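Local coordinates for brain-specific angiogenesis inhibitor 1-associated protein 2-like protein 2 (Mus musculus, PDB 3OK8) that binds phosphoinositides through its I-BAR (IMD) domain and induces planar or gently curved membrane structures, at the interface of chains A and B. Coordinates in Å, arbitrary orientation; residue numbers count along the deposited sequence, not the author numbering. Chains: chain A/B, Brain-specific angiogenesis inhibitor 1-associated protein 2-like protein 2.

Contact 1: the interface of chains A and B. Residues chain A 190, 193-194, 197, 201; chain B 80, 211, 215, 218.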
ATOM      1  N   ALA A 190     -21.429   6.066   3.886  1.00 35.52           N
ATOM      2  CA  ALA A 190     -21.192   5.926   2.461  1.00 40.14           C
ATOM      3  C   ALA A 190     -20.527   7.165   1.833  1.00 43.88           C
ATOM      4  O   ALA A 190     -19.685   7.032   0.954  1.00 34.23           O
ATOM      5  CB  ALA A 190     -22.482   5.576   1.737  1.00 24.17           C
ATOM      6  N   HIS A 193     -16.785   7.598   2.759  1.00 25.46           N
ATOM      7  CA  HIS A 193     -15.980   6.587   2.103  1.00 35.54           C
ATOM      8  C   HIS A 193     -15.901   6.817   0.616  1.00 38.42           C
ATOM      9  O   HIS A 193     -14.972   6.348  -0.047  1.00 30.16           O
ATOM     10  CB  HIS A 193     -16.479   5.188   2.445  1.00 33.31           C
ATOM     11  CG  HIS A 193     -15.974   4.703   3.767  1.00 43.29           C
ATOM     12  ND1 HIS A 193     -16.617   4.975   4.956  1.00 34.79           N
ATOM     13  CD2 HIS A 193     -14.857   4.011   4.091  1.00 33.86           C
ATOM     14  CE1 HIS A 193     -15.930   4.448   5.955  1.00 42.22           C
ATOM     15  NE2 HIS A 193     -14.856   3.860   5.458  1.00 40.50           N
ATOM     16  N   LEU A 194     -16.865   7.568   0.099  1.00 27.74           N
ATOM     17  CA  LEU A 194     -16.810   8.019  -1.287  1.00 29.67           C
ATOM     18  C   LEU A 194     -15.709   9.068  -1.461  1.00 30.76           C
ATOM     19  O   LEU A 194     -15.005   9.069  -2.466  1.00 30.98           O
ATOM     20  CB  LEU A 194     -18.154   8.600  -1.716  1.00 37.90           C
ATOM     21  CG  LEU A 194     -18.712   8.169  -3.075  1.00 41.23           C
ATOM     22  CD1 LEU A 194     -19.798   9.152  -3.535  1.00 43.46           C
ATOM     23  CD2 LEU A 194     -17.622   8.053  -4.120  1.00 20.06           C
ATOM     24  N   SER A 197     -12.462   7.134  -1.417  1.00 48.14           N
ATOM     25  CA  SER A 197     -12.315   6.444  -2.702  1.00 45.56           C
ATOM     26  C   SER A 197     -11.861   7.393  -3.799  1.00 48.69           C
ATOM     27  O   SER A 197     -11.139   6.996  -4.725  1.00 46.60           O
ATOM     28  CB  SER A 197     -13.627   5.781  -3.129  1.00 36.34           C
ATOM     29  OG  SER A 197     -14.007   4.761  -2.222  1.00 41.33           O
ATOM     30  N   LEU A 201      -8.389   7.387  -5.789  1.00 25.83           N
ATOM     31  CA  LEU A 201      -8.446   7.411  -7.250  1.00 33.13           C
ATOM     32  C   LEU A 201      -7.485   8.457  -7.829  1.00 40.57           C
ATOM     33  O   LEU A 201      -6.815   8.213  -8.837  1.00 49.72           O
ATOM     34  CB  LEU A 201      -9.875   7.705  -7.712  1.00 42.39           C
ATOM     35  CG  LEU A 201     -10.121   7.547  -9.207  1.00 45.70           C
ATOM     36  CD1 LEU A 201      -9.305   6.385  -9.767  1.00 41.93           C
ATOM     37  CD2 LEU A 201     -11.610   7.352  -9.467  1.00 50.68           C
TER
ATOM     38  N   MET B  80     -18.381  -1.404  -1.919  1.00 38.91           N
ATOM     39  CA  MET B  80     -17.126  -0.752  -1.565  1.00 37.08           C
ATOM     40  C   MET B  80     -16.123  -1.736  -0.944  1.00 41.19           C
ATOM     41  O   MET B  80     -14.947  -1.685  -1.268  1.00 31.50           O
ATOM     42  CB  MET B  80     -17.351   0.439  -0.633  1.00 43.17           C
ATOM     43  CG  MET B  80     -17.870   1.694  -1.343  1.00 50.95           C
ATOM     44  SD  MET B  80     -18.218   3.055  -0.202  1.00 36.09           S
ATOM     45  CE  MET B  80     -18.447   4.411  -1.356  1.00 30.12           C
ATOM     46  N   LEU B 211     -11.888   1.279 -10.459  1.00 41.88           N
ATOM     47  CA  LEU B 211     -12.340   2.218  -9.436  1.00 34.78           C
ATOM     48  C   LEU B 211     -13.063   3.453  -9.994  1.00 45.96           C
ATOM     49  O   LEU B 211     -14.028   3.932  -9.391  1.00 43.38           O
ATOM     50  CB  LEU B 211     -11.186   2.656  -8.546  1.00 34.96           C
ATOM     51  CG  LEU B 211     -11.403   2.810  -7.042  1.00 44.33           C
ATOM     52  CD1 LEU B 211     -10.434   3.827  -6.475  1.00 34.58           C
ATOM     53  CD2 LEU B 211     -12.833   3.197  -6.683  1.00 53.55           C
ATOM     54  N   VAL B 215     -16.809   4.629  -8.648  1.00 30.67           N
ATOM     55  CA  VAL B 215     -16.952   5.935  -8.023  1.00 39.45           C
ATOM     56  C   VAL B 215     -18.039   6.807  -8.676  1.00 51.19           C
ATOM     57  O   VAL B 215     -18.755   7.529  -7.978  1.00 41.60           O
ATOM     58  CB  VAL B 215     -15.624   6.688  -7.977  1.00 37.65           C
ATOM     59  CG1 VAL B 215     -15.873   8.171  -7.902  1.00 37.35           C
ATOM     60  CG2 VAL B 215     -14.798   6.220  -6.783  1.00 44.08           C
ATOM     61  N   TRP B 218     -21.380   5.186  -7.472  1.00 44.66           N
ATOM     62  CA  TRP B 218     -21.580   5.488  -6.064  1.00 42.06           C
ATOM     63  C   TRP B 218     -22.028   6.941  -5.879  1.00 35.83           C
ATOM     64  O   TRP B 218     -22.904   7.241  -5.062  1.00 37.22           O
ATOM     65  CB  TRP B 218     -20.301   5.184  -5.257  1.00 39.93           C
ATOM     66  CG  TRP B 218     -19.914   3.715  -5.224  1.00 46.78           C
ATOM     67  CD1 TRP B 218     -20.739   2.646  -5.421  1.00 51.10           C
ATOM     68  CD2 TRP B 218     -18.613   3.166  -4.942  1.00 51.19           C
ATOM     69  NE1 TRP B 218     -20.036   1.469  -5.298  1.00 54.07           N
ATOM     70  CE2 TRP B 218     -18.729   1.761  -5.005  1.00 49.12           C
ATOM     71  CE3 TRP B 218     -17.359   3.728  -4.659  1.00 55.44           C
ATOM     72  CZ2 TRP B 218     -17.643   0.907  -4.790  1.00 44.72           C
ATOM     73  CZ3 TRP B 218     -16.282   2.878  -4.442  1.00 49.07           C
ATOM     74  CH2 TRP B 218     -16.434   1.484  -4.510  1.00 39.96           C
TER
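Helix 153-217 of chain A lies against two helices of chain B, 154-221 and 71-148, where the three-helix bundles of two I-BAR (IMD) domains pack into an antiparallel dimer. A:Leu194 meets B:Trp218 and B:Met80 here: its branch point CG is 4.0 Å from B:Trp218 CB, CD1 reaches the tryptophan backbone, and CD2 points towards B:Val215. The branched leucine thus fills a corner between the root of the tryptophan, B:Val215 and the methyl end of B:Met80. An alanine here would probably leave a gap beside B:Trp218 CB and let the methyl end of B:Met80 move more freely.

B:Met80 crosses A:Leu194 at about a right angle. With its chain extended beyond CG (chi2 177°, chi3 168°), B:Met80 brings SD to 3.8 Å from A:His193 CB and the terminal methyl CE to 3.7 Å from A:Ala190 O. Small A:Ala190 offers little beyond its backbone, and an unbranched methionine is slim enough to follow this helix surface. The same methionine supports the indole within its own chain, CG lying over one face near the rim, while B:Val215 N lies over the opposite face.

A:Ser197 presents its small side chain to the indole rim and to B:Val215: OG is 3.7 Å from B:Trp218 CZ3, and CB is 3.9 Å from B:Val215 CG2. With its hydroxyl anti to the carbonyl carbon (chi1 -64°), A:Ser197 turns OG back along the helix to donate to A:His193 O at 2.9 Å, so a polar group is satisfied within its own helix while facing apolar neighbours. Farther along, B:Leu211 CD1 touches A:Ser197 O and A:Leu201 CB.

Contact 2: the interface of chains A and B. Residues chain A 53-54, 57, 60, 77, 80; chain B 32, 98, 102-103, 189, 193.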
ATOM      1  N   TYR A  53      14.148   0.496   2.694  1.00 24.26           N
ATOM      2  CA  TYR A  53      14.518  -0.251   1.502  1.00 33.22           C
ATOM      3  C   TYR A  53      15.074   0.625   0.374  1.00 39.84           C
ATOM      4  O   TYR A  53      16.150   0.355  -0.183  1.00 31.29           O
ATOM      5  CB  TYR A  53      13.314  -1.011   0.981  1.00 28.59           C
ATOM      6  CG  TYR A  53      13.630  -1.907  -0.187  1.00 29.35           C
ATOM      7  CD1 TYR A  53      13.408  -1.488  -1.500  1.00 29.68           C
ATOM      8  CD2 TYR A  53      14.128  -3.184   0.021  1.00 30.56           C
ATOM      9  CE1 TYR A  53      13.685  -2.330  -2.571  1.00 27.29           C
ATOM     10  CE2 TYR A  53      14.401  -4.031  -1.035  1.00 31.60           C
ATOM     11  CZ  TYR A  53      14.191  -3.603  -2.325  1.00 30.80           C
ATOM     12  OH  TYR A  53      14.477  -4.472  -3.352  1.00 36.76           O
ATOM     13  N   PHE A  54      14.344   1.669   0.008  1.00 36.14           N
ATOM     14  CA  PHE A  54      14.794   2.480  -1.126  1.00 31.98           C
ATOM     15  C   PHE A  54      15.966   3.404  -0.796  1.00 32.26           C
ATOM     16  O   PHE A  54      16.739   3.775  -1.676  1.00 35.28           O
ATOM     17  CB  PHE A  54      13.633   3.184  -1.826  1.00 29.21           C
ATOM     18  CG  PHE A  54      12.934   2.297  -2.818  1.00 36.41           C
ATOM     19  CD1 PHE A  54      13.498   2.045  -4.062  1.00 36.20           C
ATOM     20  CD2 PHE A  54      11.753   1.664  -2.491  1.00 22.76           C
ATOM     21  CE1 PHE A  54      12.872   1.199  -4.980  1.00 32.16           C
ATOM     22  CE2 PHE A  54      11.117   0.827  -3.406  1.00 26.80           C
ATOM     23  CZ  PHE A  54      11.678   0.595  -4.646  1.00 38.94           C
ATOM     24  N   ILE A  57      18.629   1.262  -1.689  1.00 30.15           N
ATOM     25  CA  ILE A  57      18.862   1.253  -3.127  1.00 33.88           C
ATOM     26  C   ILE A  57      19.585   2.526  -3.549  1.00 29.60           C
ATOM     27  O   ILE A  57      20.476   2.476  -4.385  1.00 26.60           O
ATOM     28  CB  ILE A  57      17.607   1.118  -3.975  1.00 35.99           C
ATOM     29  CG1 ILE A  57      17.376  -0.342  -4.365  1.00 37.42           C
ATOM     30  CG2 ILE A  57      17.803   1.905  -5.270  1.00 23.87           C
ATOM     31  CD1 ILE A  57      16.684  -1.155  -3.330  1.00 34.61           C
ATOM     32  N   ILE A  60      23.465   1.922  -2.867  1.00 24.50           N
ATOM     33  CA  ILE A  60      23.953   1.161  -4.005  1.00 29.61           C
ATOM     34  C   ILE A  60      24.047   2.028  -5.275  1.00 41.98           C
ATOM     35  O   ILE A  60      25.052   1.991  -5.977  1.00 26.72           O
ATOM     36  CB  ILE A  60      23.087  -0.076  -4.264  1.00 25.99           C
ATOM     37  CG1 ILE A  60      23.126  -1.001  -3.040  1.00 26.03           C
ATOM     38  CG2 ILE A  60      23.539  -0.784  -5.521  1.00 23.76           C
ATOM     39  CD1 ILE A  60      22.330  -2.300  -3.179  1.00 29.51           C
ATOM     40  N   LEU A  77      19.109   3.891 -10.453  1.00 24.31           N
ATOM     41  CA  LEU A  77      18.775   3.410  -9.112  1.00 32.77           C
ATOM     42  C   LEU A  77      18.440   4.556  -8.161  1.00 26.32           C
ATOM     43  O   LEU A  77      17.541   4.455  -7.325  1.00 28.65           O
ATOM     44  CB  LEU A  77      19.933   2.580  -8.537  1.00 29.87           C
ATOM     45  CG  LEU A  77      20.258   1.297  -9.306  1.00 22.47           C
ATOM     46  CD1 LEU A  77      21.680   0.756  -8.949  1.00 26.50           C
ATOM     47  CD2 LEU A  77      19.198   0.239  -9.036  1.00 17.39           C
ATOM     48  N   MET A  80      15.070   5.743  -8.850  1.00 32.57           N
ATOM     49  CA  MET A  80      14.039   4.811  -8.448  1.00 29.25           C
ATOM     50  C   MET A  80      13.672   5.102  -7.009  1.00 36.70           C
ATOM     51  O   MET A  80      12.491   5.143  -6.660  1.00 45.83           O
ATOM     52  CB  MET A  80      14.507   3.373  -8.598  1.00 21.66           C
ATOM     53  CG  MET A  80      14.473   2.836 -10.010  1.00 35.08           C
ATOM     54  SD  MET A  80      15.259   1.207 -10.100  1.00 36.35           S
ATOM     55  CE  MET A  80      14.819   0.712 -11.761  1.00 32.90           C
TER
ATOM     56  N   LEU B  32      19.731  -5.920   1.481  1.00 34.96           N
ATOM     57  CA  LEU B  32      18.596  -5.542   0.634  1.00 33.95           C
ATOM     58  C   LEU B  32      17.504  -6.611   0.655  1.00 36.94           C
ATOM     59  O   LEU B  32      16.327  -6.292   0.544  1.00 33.29           O
ATOM     60  CB  LEU B  32      19.061  -5.324  -0.805  1.00 34.59           C
ATOM     61  CG  LEU B  32      18.808  -3.971  -1.459  1.00 40.25           C
ATOM     62  CD1 LEU B  32      18.580  -4.164  -2.961  1.00 37.27           C
ATOM     63  CD2 LEU B  32      17.639  -3.256  -0.806  1.00 41.93           C
ATOM     64  N   PHE B  98       7.622  -9.250  -6.600  1.00 31.00           N
ATOM     65  CA  PHE B  98       8.694  -8.766  -5.752  1.00 31.38           C
ATOM     66  C   PHE B  98       9.424  -9.925  -5.105  1.00 42.71           C
ATOM     67  O   PHE B  98      10.610 -10.111  -5.328  1.00 38.51           O
ATOM     68  CB  PHE B  98       8.114  -7.867  -4.665  1.00 20.15           C
ATOM     69  CG  PHE B  98       9.127  -7.009  -3.977  1.00 40.84           C
ATOM     70  CD1 PHE B  98       8.909  -6.560  -2.690  1.00 48.10           C
ATOM     71  CD2 PHE B  98      10.302  -6.654  -4.613  1.00 45.71           C
ATOM     72  CE1 PHE B  98       9.836  -5.768  -2.045  1.00 53.03           C
ATOM     73  CE2 PHE B  98      11.232  -5.858  -3.976  1.00 50.01           C
ATOM     74  CZ  PHE B  98      10.998  -5.409  -2.692  1.00 48.23           C
ATOM     75  N   LEU B 102      12.246 -11.134  -7.788  1.00 45.06           N
ATOM     76  CA  LEU B 102      13.392 -10.381  -7.278  1.00 49.28           C
ATOM     77  C   LEU B 102      14.058 -11.023  -6.056  1.00 51.68           C
ATOM     78  O   LEU B 102      15.148 -11.585  -6.165  1.00 47.87           O
ATOM     79  CB  LEU B 102      12.991  -8.938  -6.946  1.00 57.12           C
ATOM     80  CG  LEU B 102      14.051  -7.840  -7.108  1.00 59.16           C
ATOM     81  CD1 LEU B 102      13.801  -6.712  -6.118  1.00 57.13           C
ATOM     82  CD2 LEU B 102      15.445  -8.397  -6.921  1.00 66.53           C
ATOM     83  N   LEU B 103      13.399 -10.922  -4.901  1.00 51.58           N
ATOM     84  CA  LEU B 103      14.004 -11.253  -3.608  1.00 47.55           C
ATOM     85  C   LEU B 103      14.605 -12.653  -3.546  1.00 47.61           C
ATOM     86  O   LEU B 103      15.714 -12.841  -3.025  1.00 46.21           O
ATOM     87  CB  LEU B 103      12.981 -11.074  -2.478  1.00 49.10           C
ATOM     88  CG  LEU B 103      12.952  -9.781  -1.654  1.00 34.28           C
ATOM     89  CD1 LEU B 103      13.385  -8.597  -2.460  1.00 26.92           C
ATOM     90  CD2 LEU B 103      11.561  -9.538  -1.086  1.00 34.64           C
ATOM     91  N   LEU B 189      20.352  -5.538 -10.527  1.00 38.67           N
ATOM     92  CA  LEU B 189      19.559  -4.716  -9.624  1.00 29.42           C
ATOM     93  C   LEU B 189      18.562  -3.829 -10.381  1.00 43.03           C
ATOM     94  O   LEU B 189      17.364  -3.788 -10.054  1.00 33.16           O
ATOM     95  CB  LEU B 189      20.472  -3.831  -8.777  1.00 27.35           C
ATOM     96  CG  LEU B 189      20.528  -3.997  -7.266  1.00 38.90           C
ATOM     97  CD1 LEU B 189      20.803  -2.661  -6.596  1.00 38.48           C
ATOM     98  CD2 LEU B 189      19.225  -4.582  -6.764  1.00 26.66           C
ATOM     99  N   HIS B 193      14.249  -4.245 -10.716  1.00 39.35           N
ATOM    100  CA  HIS B 193      13.320  -3.215 -10.263  1.00 41.82           C
ATOM    101  C   HIS B 193      12.560  -2.508 -11.394  1.00 42.46           C
ATOM    102  O   HIS B 193      11.475  -1.980 -11.161  1.00 34.41           O
ATOM    103  CB  HIS B 193      14.013  -2.216  -9.332  1.00 49.57           C
ATOM    104  CG  HIS B 193      14.522  -2.834  -8.064  1.00 46.76           C
ATOM    105  ND1 HIS B 193      15.555  -3.742  -8.046  1.00 44.39           N
ATOM    106  CD2 HIS B 193      14.128  -2.690  -6.776  1.00 47.40           C
ATOM    107  CE1 HIS B 193      15.784  -4.125  -6.802  1.00 51.32           C
ATOM    108  NE2 HIS B 193      14.933  -3.500  -6.010  1.00 48.74           N
TER
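The antiparallel I-BAR dimer here brings helices 5-66 and 71-147 of chain A against all three long helices of chain B, and A:Tyr53 reaches across to B:His193 tip to tip. A:Tyr53 OH, the phenol hydroxyl, and B:His193 NE2 share a hydrogen bond of 2.9 Å, whose direction the structure does not settle. The other ring nitrogen, B:His193 ND1, donates to B:Leu189 O one turn earlier in its own helix (2.7 Å, 148° at the hydrogen), the oxygen lying somewhat out of the ring plane. This second bond limits rotation of the imidazole and holds NE2 towards the tyrosine; it would also be expected to favour a proton on ND1, leaving NE2 as a likely acceptor. Histidine suits the place because its two nitrogens can serve its own backbone and the partner chain together.

A:Tyr53 has CG anti to the backbone N (chi1 -175°), which swings the phenol out towards chain B. B:Leu32 CD2 lies over a face of the A:Tyr53 phenol, 3.8 Å from the ring centroid, in a CH-pi contact. B:Phe98 meets the tyrosine edge-to-face, the planes 84° apart, with the tyrosine CZ in the plane of the phenylalanine ring at its edge. B:Leu102 CD1 approaches the phenol oxygen too, so this polar atom sits among hydrocarbon groups with the histidine supplying a hydrogen bond.

Aliphatic side chains continue the seam. A:Ile57 CD1 packs snugly against B:Leu32 CD2, crossing it at about a right angle, and A:Ile60 CG2 abuts B:Leu189 CD1 at 3.5 Å. A:Met80 SD rests 3.7 Å from B:His193 CB, against the methylene that carries the imidazole, the two side chains crossing at a slant. The site joins the two bundles through an apolar seam containing a hydrogen-bonded tyrosine-histidine link, helping to set their alignment in the elongated dimer that shapes membranes.

The C-alpha centres of contact 1 and contact 2 lie about 33 Å apart along the elongated dimer. The two-fold gives each contact a twin with the chains exchanged. Both use the methionine at position 80 and the histidine at position 193: B:Met80 faces A:His193 in contact 1, and A:Met80 faces B:His193 in contact 2. This shared pair ties each contact to the other's symmetry mate. Contact 1 extends from the pair towards the C-terminal helix of chain B, contact 2 towards the first helices, so packing is spread along the dimer and probably restrains bending between the bundles.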